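Local coordinates for carboxylesterase SOBER1 (Arabidopsis thaliana, PDB 6AVX), which hydrolyses carboxylic esters in vitro, preferring short acyl chains, shows phospholipase A2 activity, and dampens the plant hypersensitive response triggered by the bacterial effector AvrBsT, at residues Trp10-Leu14 with Gln109-Thr114. The protein carries 1 engineered substitution. Sequence-based numbering, arbitrary orientation.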
loop_
_atom_site.group_PDB
_atom_site.type_symbol
_atom_site.label_atom_id
_atom_site.label_comp_id
_atom_site.label_asym_id
_atom_site.label_seq_id
_atom_site.Cartn_x
_atom_site.Cartn_y
_atom_site.Cartn_z
ATOM N N TRP A 10 8.429 -0.538 -1.131
ATOM C CA TRP A 10 7.505 -0.169 -2.197
ATOM C C TRP A 10 6.968 -1.421 -2.864
ATOM O O TRP A 10 7.755 -2.249 -3.327
ATOM C CB TRP A 10 8.188 0.695 -3.259
ATOM C CG TRP A 10 7.180 1.214 -4.247
ATOM C CD1 TRP A 10 6.633 0.540 -5.299
ATOM C CD2 TRP A 10 6.548 2.496 -4.220
ATOM N NE1 TRP A 10 5.695 1.331 -5.933
ATOM C CE2 TRP A 10 5.634 2.535 -5.292
ATOM C CE3 TRP A 10 6.685 3.621 -3.416
ATOM C CZ2 TRP A 10 4.854 3.656 -5.566
ATOM C CZ3 TRP A 10 5.899 4.738 -3.691
ATOM C CH2 TRP A 10 5.012 4.742 -4.759
ATOM N N LEU A 11 5.645 -1.536 -2.966
ATOM C CA LEU A 11 4.971 -2.720 -3.486
ATOM C C LEU A 11 4.307 -2.382 -4.815
ATOM O O LEU A 11 3.387 -1.560 -4.867
ATOM C CB LEU A 11 3.936 -3.209 -2.478
ATOM C CG LEU A 11 4.516 -3.532 -1.103
ATOM C CD1 LEU A 11 3.446 -3.880 -0.103
ATOM C CD2 LEU A 11 5.574 -4.639 -1.186
ATOM N N HIS A 12 4.772 -3.030 -5.886
ATOM C CA HIS A 12 4.295 -2.781 -7.236
ATOM C C HIS A 12 2.861 -3.283 -7.425
ATOM O O HIS A 12 2.309 -4.026 -6.616
ATOM C CB HIS A 12 5.238 -3.448 -8.248
ATOM C CG HIS A 12 5.236 -4.949 -8.196
ATOM N ND1 HIS A 12 4.206 -5.709 -8.709
ATOM C CD2 HIS A 12 6.133 -5.827 -7.691
ATOM C CE1 HIS A 12 4.477 -6.996 -8.515
ATOM N NE2 HIS A 12 5.641 -7.095 -7.906
ATOM N N GLY A 13 2.270 -2.888 -8.556
ATOM C CA GLY A 13 0.933 -3.305 -8.934
ATOM C C GLY A 13 0.897 -4.587 -9.755
ATOM O O GLY A 13 1.915 -5.208 -10.070
ATOM N N LEU A 14 -0.319 -4.983 -10.110
ATOM C CA LEU A 14 -0.541 -6.263 -10.759
ATOM C C LEU A 14 0.231 -6.361 -12.066
ATOM O O LEU A 14 0.115 -5.494 -12.940
ATOM C CB LEU A 14 -2.031 -6.395 -11.049
ATOM C CG LEU A 14 -2.482 -7.633 -11.815
ATOM C CD1 LEU A 14 -2.177 -8.859 -10.987
ATOM C CD2 LEU A 14 -3.971 -7.517 -12.166
ATOM N N GLN A 109 -2.795 -2.799 -6.667
ATOM C CA GLN A 109 -2.708 -4.033 -5.896
ATOM C C GLN A 109 -1.695 -3.907 -4.756
ATOM O O GLN A 109 -1.927 -4.389 -3.645
ATOM C CB GLN A 109 -2.308 -5.184 -6.822
ATOM C CG GLN A 109 -2.359 -6.538 -6.151
ATOM C CD GLN A 109 -1.762 -7.623 -6.998
ATOM O OE1 GLN A 109 -0.638 -7.512 -7.477
ATOM N NE2 GLN A 109 -2.520 -8.687 -7.191
ATOM N N GLY A 110 -0.570 -3.250 -5.009
ATOM C CA GLY A 110 0.427 -3.043 -3.976
ATOM C C GLY A 110 -0.010 -2.051 -2.915
ATOM O O GLY A 110 0.477 -2.101 -1.779
ATOM N N GLY A 111 -0.905 -1.128 -3.270
ATOM C CA GLY A 111 -1.501 -0.248 -2.273
ATOM C C GLY A 111 -2.490 -0.972 -1.374
ATOM O O GLY A 111 -2.508 -0.758 -0.160
ATOM N N ALA A 112 -3.334 -1.826 -1.953
ATOM C CA ALA A 112 -4.182 -2.694 -1.145
ATOM C C ALA A 112 -3.335 -3.540 -0.201
ATOM O O ALA A 112 -3.660 -3.694 0.983
ATOM C CB ALA A 112 -5.021 -3.570 -2.068
ATOM N N LEU A 113 -2.227 -4.074 -0.704
ATOM C CA LEU A 113 -1.361 -4.884 0.143
ATOM C C LEU A 113 -0.694 -4.051 1.216
ATOM O O LEU A 113 -0.530 -4.516 2.352
ATOM C CB LEU A 113 -0.319 -5.609 -0.704
ATOM C CG LEU A 113 0.642 -6.504 0.075
ATOM C CD1 LEU A 113 -0.078 -7.517 0.933
ATOM C CD2 LEU A 113 1.577 -7.183 -0.896
ATOM N N THR A 114 -0.293 -2.832 0.880
ATOM C CA THR A 114 0.238 -1.907 1.880
ATOM C C THR A 114 -0.735 -1.748 3.033
ATOM O O THR A 114 -0.354 -1.846 4.206
ATOM C CB THR A 114 0.535 -0.538 1.237
ATOM O OG1 THR A 114 1.673 -0.650 0.381
ATOM C CG2 THR A 114 0.812 0.542 2.266
#
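Helix 109-120 follows Ser-108, the probable nucleophile of the charge relay, and its first two turns pack against the end of strand 7-11 and the following loop. Gln-109 sends its side chain along this loop. Its OE1 lies 3.5 Å from Leu-14 CA, but its amide bonds elsewhere: OE1 accepts from Trp-59 N, and NE2 pairs with Ser-58 OG. Gly-110 makes the closest backbone approach. Its CA donates a CA-H...O contact to Leu-11 O at 3.4 Å, and a CB here would clash with the carbonyls of Leu-11 and His-12. This glycine fits the last position of a GxSxG nucleophile elbow, as in other alpha/beta hydrolases. One turn on, Leu-113 CG meets Leu-11 CD1 at 3.8 Å, and both side chains touch Val-85 of helix 75-94. Thr-114 OG1 sits 3.7 Å from Leu-11 CD1 and hydrogen-bonds to Gly-110 O. No hydrogen bond joins the two segments, so they meet through close backbone approach, Gln-109 packing on Leu-14 and apolar Leu-11/Leu-113 contact, with Gly-13 near the predicted catalytic serine.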